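Local coordinates for protein aminoglycoside phosphotransferase (PDB 6FUC) that probably phosphorylates streptomycin at its 3''-hydroxyl with ATP as phosphate donor, a modification that confers resistance to the antibiotic, at residues Leu103-Arg115 against Ile195-Phe207. Numbering follows the deposited sequence.
Sequences LRAAWEPIADAVR and IILDPDTLDVAGF
Ile-110 and Val-204 meet at the middle of the contact, their side chains crossing at about a right angle with CG1 of Ile-110 3.7 Å from CG2 of Val-204. In Val-204 CG1 is anti to the backbone N (chi1 174°), which leaves CG2 beside that N and directed at the helix, where it also meets CB of Ala-113 at 3.9 Å. The other branch of Ile-110, CG2, turns to CD1 of Ile-195. Toward the start of the helix, CB of Ala-106 fits against both methyls of Leu-197, with CD1 at 3.8 Å, and the small alanine lets the turn approach: its CB lies 3.2 Å from the carbonyl O of Leu-202. At the other end Phe-207 offers the edge of its ring, CZ lying 4.0 Å from the carbonyl O of Ala-113, while Val-114 CG2 meets the same edge near the ring plane; CB of Ala-113 touches CZ as well. Strands 195-197 and 204-207 form an antiparallel hairpin in the C-terminal, helix-rich lobe of this kinase-like fold; in related kinases the corresponding hairpin follows the catalytic loop. A classic beta bulge, Ala-205 and Gly-206 facing Ile-196, interrupts it, and helix 100-117 packs across one face, with helices 219-233 and 243-251 closing over Ile-195 and Ile-110. The solvent side, where Ala-105 and Asp-203 are exposed, is looser and wetter. No direct hydrogen bond joins the segments; one water donates to O of Ala-105 and O of Thr-201, another to O of Pro-109 and OD1 of Asp-203, the latter at 2.8 Å. With CG of Asp-203 roughly opposite its backbone N (chi1 -157°), OD1 comes 3.4 Å from CB of Pro-109; the same oxygen accepts N-H of Val-204 on its anti side, 31° out of the carboxylate plane.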
ATOM      1  N   LEU A 103      14.144  10.644   6.852  1.00 11.53           N
ATOM      2  CA  LEU A 103      12.747  10.313   7.206  1.00 11.79           C
ATOM      3  C   LEU A 103      12.259  11.229   8.236  1.00 11.27           C
ATOM      4  O   LEU A 103      11.078  11.643   8.243  1.00 13.76           O
ATOM      5  CB  LEU A 103      12.637   8.827   7.618  1.00 13.42           C
ATOM      6  CG  LEU A 103      11.228   8.301   7.776  1.00 13.49           C
ATOM      7  CD1 LEU A 103      10.458   8.355   6.450  1.00 13.73           C
ATOM      8  CD2 LEU A 103      11.203   6.887   8.310  1.00 14.77           C
ATOM      9  N   ARG A 104      13.137  11.588   9.207  1.00 12.08           N
ATOM     10  CA  ARG A 104      12.735  12.583  10.119  1.00 11.44           C
ATOM     11  C   ARG A 104      12.392  13.912   9.505  1.00 12.25           C
ATOM     12  O   ARG A 104      11.400  14.555   9.831  1.00 13.17           O
ATOM     13  CB  ARG A 104      13.833  12.770  11.213  1.00 12.44           C
ATOM     14  CG  ARG A 104      13.567  13.848  12.200  1.00 12.71           C
ATOM     15  CD  ARG A 104      12.396  13.511  13.022  1.00 13.40           C
ATOM     16  NE  ARG A 104      12.140  14.488  14.067  1.00 14.53           N
ATOM     17  CZ  ARG A 104      12.738  14.517  15.214  1.00 13.53           C
ATOM     18  NH1 ARG A 104      13.660  13.631  15.559  1.00 14.97           N
ATOM     19  NH2 ARG A 104      12.357  15.395  16.139  1.00 18.39           N
ATOM     20  N   ALA A 105      13.158  14.341   8.501  1.00 13.09           N
ATOM     21  CA  ALA A 105      12.806  15.569   7.797  1.00 11.97           C
ATOM     22  C   ALA A 105      11.423  15.484   7.109  1.00 13.13           C
ATOM     23  O   ALA A 105      10.786  16.495   6.919  1.00 12.83           O
ATOM     24  CB  ALA A 105      13.852  15.917   6.707  1.00 13.29           C
ATOM     25  N   ALA A 106      11.063  14.317   6.654  1.00 11.19           N
ATOM     26  CA  ALA A 106       9.808  14.086   5.948  1.00 10.51           C
ATOM     27  C   ALA A 106       8.652  13.730   6.883  1.00 10.43           C
ATOM     28  O   ALA A 106       7.524  13.567   6.417  1.00 11.16           O
ATOM     29  CB  ALA A 106       9.995  12.961   4.963  1.00  9.99           C
ATOM     30  N   TRP A 107       8.895  13.604   8.195  1.00 10.97           N
ATOM     31  CA  TRP A 107       7.907  12.986   9.078  1.00 10.69           C
ATOM     32  C   TRP A 107       6.626  13.822   9.204  1.00 11.20           C
ATOM     33  O   TRP A 107       5.496  13.340   8.978  1.00 11.53           O
ATOM     34  CB  TRP A 107       8.539  12.705  10.406  1.00 12.68           C
ATOM     35  CG  TRP A 107       7.798  11.756  11.350  1.00 12.07           C
ATOM     36  CD1 TRP A 107       7.444  12.026  12.629  1.00 13.33           C
ATOM     37  CD2 TRP A 107       7.447  10.411  11.108  1.00 12.84           C
ATOM     38  NE1 TRP A 107       6.887  10.926  13.200  1.00 14.41           N
ATOM     39  CE2 TRP A 107       6.856   9.911  12.299  1.00 13.73           C
ATOM     40  CE3 TRP A 107       7.529   9.579  10.013  1.00 13.27           C
ATOM     41  CZ2 TRP A 107       6.382   8.630  12.418  1.00 14.91           C
ATOM     42  CZ3 TRP A 107       7.041   8.262  10.125  1.00 14.77           C
ATOM     43  CH2 TRP A 107       6.466   7.812  11.342  1.00 15.37           C
ATOM     44  N   GLU A 108       6.783  15.097   9.505  1.00 12.40           N
ATOM     45  CA  GLU A 108       5.595  16.002   9.520  1.00 13.74           C
ATOM     46  C   GLU A 108       4.979  16.198   8.122  1.00 11.74           C
ATOM     47  O   GLU A 108       3.747  16.174   7.979  1.00 12.52           O
ATOM     48  CB  GLU A 108       5.843  17.348  10.235  1.00 16.56           C
ATOM     49  CG  GLU A 108       6.089  17.172  11.699  1.00 20.40           C
ATOM     50  CD  GLU A 108       6.429  18.470  12.397  1.00 30.98           C
ATOM     51  OE1 GLU A 108       6.786  19.467  11.745  1.00 46.32           O
ATOM     52  OE2 GLU A 108       6.279  18.452  13.633  1.00 38.37           O
ATOM     53  N   PRO A 109       5.819  16.311   7.070  1.00 11.10           N
ATOM     54  CA  PRO A 109       5.249  16.351   5.723  1.00 11.48           C
ATOM     55  C   PRO A 109       4.400  15.096   5.386  1.00 10.01           C
ATOM     56  O   PRO A 109       3.344  15.235   4.739  1.00 10.44           O
ATOM     57  CB  PRO A 109       6.464  16.469   4.822  1.00 12.24           C
ATOM     58  CG  PRO A 109       7.388  17.299   5.632  1.00 13.47           C
ATOM     59  CD  PRO A 109       7.174  16.861   7.064  1.00 13.13           C
ATOM     60  N   ILE A 110       4.827  13.933   5.845  1.00  9.84           N
ATOM     61  CA  ILE A 110       4.066  12.726   5.630  1.00  9.13           C
ATOM     62  C   ILE A 110       2.751  12.812   6.390  1.00  8.55           C
ATOM     63  O   ILE A 110       1.664  12.490   5.851  1.00  8.91           O
ATOM     64  CB  ILE A 110       4.897  11.465   5.987  1.00  9.40           C
ATOM     65  CG1 ILE A 110       6.019  11.232   5.010  1.00  8.99           C
ATOM     66  CG2 ILE A 110       3.961  10.263   6.050  1.00  9.01           C
ATOM     67  CD1 ILE A 110       7.053  10.263   5.473  1.00 11.06           C
ATOM     68  N   ALA A 111       2.779  13.244   7.662  1.00  9.60           N
ATOM     69  CA  ALA A 111       1.576  13.372   8.422  1.00 10.17           C
ATOM     70  C   ALA A 111       0.608  14.270   7.684  1.00  9.92           C
ATOM     71  O   ALA A 111      -0.623  13.984   7.604  1.00 10.58           O
ATOM     72  CB  ALA A 111       1.868  13.900   9.820  1.00 11.46           C
ATOM     73  N   ASP A 112       1.100  15.362   7.162  1.00 10.50           N
ATOM     74  CA  ASP A 112       0.216  16.307   6.497  1.00 11.68           C
ATOM     75  C   ASP A 112      -0.373  15.723   5.182  1.00 10.26           C
ATOM     76  O   ASP A 112      -1.554  15.931   4.888  1.00 10.43           O
ATOM     77  CB  ASP A 112       0.952  17.633   6.137  1.00 13.60           C
ATOM     78  CG  ASP A 112       1.428  18.423   7.318  1.00 15.55           C
ATOM     79  OD1 ASP A 112       0.957  18.217   8.452  1.00 16.65           O
ATOM     80  OD2 ASP A 112       2.282  19.329   7.099  1.00 17.66           O
ATOM     81  N   ALA A 113       0.445  15.039   4.425  1.00  9.03           N
ATOM     82  CA  ALA A 113      -0.014  14.479   3.146  1.00  9.13           C
ATOM     83  C   ALA A 113      -1.049  13.331   3.377  1.00  9.05           C
ATOM     84  O   ALA A 113      -2.011  13.205   2.631  1.00  9.10           O
ATOM     85  CB  ALA A 113       1.150  13.957   2.327  1.00  9.06           C
ATOM     86  N   VAL A 114      -0.781  12.531   4.382  1.00  8.43           N
ATOM     87  CA  VAL A 114      -1.709  11.431   4.761  1.00  8.11           C
ATOM     88  C   VAL A 114      -3.002  12.036   5.288  1.00  8.28           C
ATOM     89  O   VAL A 114      -4.092  11.568   4.949  1.00  9.45           O
ATOM     90  CB  VAL A 114      -1.021  10.471   5.689  1.00  8.55           C
ATOM     91  CG1 VAL A 114      -2.024   9.424   6.200  1.00 10.21           C
ATOM     92  CG2 VAL A 114       0.122   9.812   5.008  1.00  8.80           C
ATOM     93  N   ARG A 115      -2.919  13.084   6.090  1.00  9.06           N
ATOM     94  CA  ARG A 115      -4.109  13.736   6.599  1.00 10.38           C
ATOM     95  C   ARG A 115      -4.951  14.228   5.423  1.00  9.73           C
ATOM     96  O   ARG A 115      -6.206  14.094   5.420  1.00 10.53           O
ATOM     97  CB  ARG A 115      -3.743  14.889   7.539  1.00 10.69           C
ATOM     98  CG  ARG A 115      -4.980  15.616   8.003  1.00 13.98           C
ATOM     99  CD  ARG A 115      -4.730  16.773   8.910  1.00 18.75           C
ATOM    100  NE  ARG A 115      -3.767  17.761   8.465  1.00 28.74           N
ATOM    101  CZ  ARG A 115      -3.879  18.620   7.442  1.00 35.04           C
ATOM    102  NH1 ARG A 115      -4.936  18.658   6.619  1.00 42.05           N
ATOM    103  NH2 ARG A 115      -2.883  19.473   7.227  1.00 43.25           N
ATOM    104  N   ILE A 195       5.372   5.643  -0.315  1.00  7.77           N
ATOM    105  CA  ILE A 195       5.375   7.118  -0.134  1.00  7.86           C
ATOM    106  C   ILE A 195       6.668   7.591  -0.807  1.00  8.23           C
ATOM    107  O   ILE A 195       7.746   7.212  -0.400  1.00 10.01           O
ATOM    108  CB  ILE A 195       5.348   7.506   1.346  1.00  8.89           C
ATOM    109  CG1 ILE A 195       4.151   6.863   2.066  1.00  9.60           C
ATOM    110  CG2 ILE A 195       5.390   8.994   1.461  1.00 11.35           C
ATOM    111  CD1 ILE A 195       4.189   7.057   3.524  1.00 12.88           C
ATOM    112  N   ILE A 196       6.528   8.423  -1.834  1.00  7.89           N
ATOM    113  CA  ILE A 196       7.687   8.932  -2.573  1.00  7.94           C
ATOM    114  C   ILE A 196       7.979  10.330  -2.041  1.00  8.08           C
ATOM    115  O   ILE A 196       7.071  11.175  -1.971  1.00  9.03           O
ATOM    116  CB  ILE A 196       7.441   8.964  -4.067  1.00  7.99           C
ATOM    117  CG1 ILE A 196       6.983   7.595  -4.580  1.00  8.61           C
ATOM    118  CG2 ILE A 196       8.725   9.398  -4.787  1.00  9.77           C
ATOM    119  CD1 ILE A 196       7.864   6.402  -4.268  1.00 10.61           C
ATOM    120  N   LEU A 197       9.234  10.581  -1.725  1.00  8.52           N
ATOM    121  CA  LEU A 197       9.684  11.867  -1.169  1.00  8.88           C
ATOM    122  C   LEU A 197      10.429  12.664  -2.226  1.00  8.61           C
ATOM    123  O   LEU A 197      11.194  12.135  -3.032  1.00  9.57           O
ATOM    124  CB  LEU A 197      10.636  11.634   0.011  1.00  9.80           C
ATOM    125  CG  LEU A 197      10.067  10.763   1.124  1.00 10.41           C
ATOM    126  CD1 LEU A 197      11.102  10.559   2.219  1.00 10.95           C
ATOM    127  CD2 LEU A 197       8.792  11.288   1.692  1.00 10.91           C
ATOM    128  N   ASP A 198      10.225  13.986  -2.189  1.00  9.29           N
ATOM    129  CA  ASP A 198      11.021  14.882  -3.018  1.00  9.92           C
ATOM    130  C   ASP A 198      12.448  14.909  -2.444  1.00  8.96           C
ATOM    131  O   ASP A 198      12.629  15.162  -1.282  1.00  9.17           O
ATOM    132  CB  ASP A 198      10.409  16.282  -2.972  1.00 10.52           C
ATOM    133  CG  ASP A 198      11.124  17.302  -3.798  1.00 12.97           C
ATOM    134  OD1 ASP A 198      12.334  17.542  -3.662  1.00 11.76           O
ATOM    135  OD2 ASP A 198      10.446  17.921  -4.646  1.00 18.62           O
ATOM    136  N   PRO A 199      13.457  14.608  -3.290  1.00 10.37           N
ATOM    137  CA  PRO A 199      14.833  14.435  -2.761  1.00 11.13           C
ATOM    138  C   PRO A 199      15.498  15.722  -2.331  1.00  9.28           C
ATOM    139  O   PRO A 199      16.543  15.665  -1.697  1.00 10.03           O
ATOM    140  CB  PRO A 199      15.543  13.794  -3.918  1.00 13.99           C
ATOM    141  CG  PRO A 199      14.832  14.216  -5.090  1.00 16.45           C
ATOM    142  CD  PRO A 199      13.405  14.229  -4.713  1.00 12.52           C
ATOM    143  N   ASP A 200      14.933  16.868  -2.711  1.00  8.96           N
ATOM    144  CA  ASP A 200      15.482  18.168  -2.332  1.00  8.78           C
ATOM    145  C   ASP A 200      14.767  18.783  -1.160  1.00  8.58           C
ATOM    146  O   ASP A 200      15.417  19.315  -0.235  1.00  9.14           O
ATOM    147  CB  ASP A 200      15.517  19.090  -3.549  1.00 10.17           C
ATOM    148  CG  ASP A 200      16.499  18.580  -4.539  1.00 12.21           C
ATOM    149  OD1 ASP A 200      17.722  18.470  -4.190  1.00 13.04           O
ATOM    150  OD2 ASP A 200      16.113  18.221  -5.661  1.00 16.18           O
ATOM    151  N   THR A 201      13.422  18.804  -1.155  1.00  8.93           N
ATOM    152  CA  THR A 201      12.708  19.392  -0.036  1.00  9.60           C
ATOM    153  C   THR A 201      12.408  18.432   1.073  1.00  9.47           C
ATOM    154  O   THR A 201      12.132  18.853   2.192  1.00 10.72           O
ATOM    155  CB  THR A 201      11.371  19.975  -0.491  1.00 11.63           C
ATOM    156  OG1 THR A 201      10.617  18.883  -1.015  1.00 11.67           O
ATOM    157  CG2 THR A 201      11.578  21.040  -1.548  1.00 13.15           C
ATOM    158  N   LEU A 202      12.370  17.132   0.757  1.00  9.64           N
ATOM    159  CA  LEU A 202      11.903  16.070   1.702  1.00 10.12           C
ATOM    160  C   LEU A 202      10.437  16.163   2.077  1.00 11.38           C
ATOM    161  O   LEU A 202       9.982  15.573   3.035  1.00 12.89           O
ATOM    162  CB  LEU A 202      12.853  15.851   2.871  1.00 10.10           C
ATOM    163  CG  LEU A 202      14.072  14.998   2.571  1.00 11.27           C
ATOM    164  CD1 LEU A 202      13.678  13.569   2.190  1.00 14.28           C
ATOM    165  CD2 LEU A 202      15.008  15.580   1.520  1.00 11.56           C
ATOM    166  N   ASP A 203       9.681  16.916   1.273  1.00 11.07           N
ATOM    167  CA  ASP A 203       8.248  16.803   1.290  1.00 10.86           C
ATOM    168  C   ASP A 203       7.798  15.545   0.557  1.00 10.12           C
ATOM    169  O   ASP A 203       8.592  14.885  -0.090  1.00 10.99           O
ATOM    170  CB  ASP A 203       7.596  18.080   0.718  1.00 13.43           C
ATOM    171  CG  ASP A 203       6.213  18.354   1.130  1.00 14.84           C
ATOM    172  OD1 ASP A 203       5.505  17.531   1.717  1.00 13.62           O
ATOM    173  OD2 ASP A 203       5.746  19.528   0.839  1.00 20.81           O
ATOM    174  N   VAL A 204       6.510  15.215   0.639  1.00 10.52           N
ATOM    175  CA  VAL A 204       5.951  14.108  -0.111  1.00  9.72           C
ATOM    176  C   VAL A 204       5.749  14.497  -1.573  1.00 10.35           C
ATOM    177  O   VAL A 204       5.069  15.493  -1.868  1.00 13.25           O
ATOM    178  CB  VAL A 204       4.636  13.642   0.547  1.00 10.83           C
ATOM    179  CG1 VAL A 204       3.950  12.616  -0.268  1.00 10.33           C
ATOM    180  CG2 VAL A 204       4.939  13.051   1.917  1.00 11.24           C
ATOM    181  N   ALA A 205       6.314  13.741  -2.468  1.00  8.82           N
ATOM    182  CA  ALA A 205       6.101  13.887  -3.906  1.00  8.97           C
ATOM    183  C   ALA A 205       4.824  13.214  -4.355  1.00  9.38           C
ATOM    184  O   ALA A 205       4.135  13.732  -5.265  1.00 10.93           O
ATOM    185  CB  ALA A 205       7.280  13.324  -4.698  1.00 10.02           C
ATOM    186  N   GLY A 206       4.493  12.068  -3.795  1.00  8.32           N
ATOM    187  CA  GLY A 206       3.227  11.412  -4.131  1.00  8.40           C
ATOM    188  C   GLY A 206       3.194  10.043  -3.539  1.00  7.28           C
ATOM    189  O   GLY A 206       4.157   9.577  -2.936  1.00 10.03           O
ATOM    190  N   PHE A 207       2.052   9.398  -3.720  1.00  7.27           N
ATOM    191  CA  PHE A 207       1.826   8.023  -3.288  1.00  7.75           C
ATOM    192  C   PHE A 207       1.818   7.093  -4.508  1.00  7.81           C
ATOM    193  O   PHE A 207       1.387   7.523  -5.577  1.00  9.26           O
ATOM    194  CB  PHE A 207       0.482   7.917  -2.590  1.00  8.14           C
ATOM    195  CG  PHE A 207       0.363   8.770  -1.360  1.00  8.52           C
ATOM    196  CD1 PHE A 207       0.950   8.400  -0.185  1.00  9.40           C
ATOM    197  CD2 PHE A 207      -0.304   9.982  -1.393  1.00 10.59           C
ATOM    198  CE1 PHE A 207       0.855   9.186   0.962  1.00 10.37           C
ATOM    199  CE2 PHE A 207      -0.398  10.781  -0.239  1.00 12.15           C
ATOM    200  CZ  PHE A 207       0.168  10.333   0.921  1.00 10.86           C
TER
HETATM  201  O   HOH W   1      10.833  18.410   4.627  1.00 15.41           O
HETATM  202  O   HOH W   2       3.106  17.431   3.089  1.00 14.00           O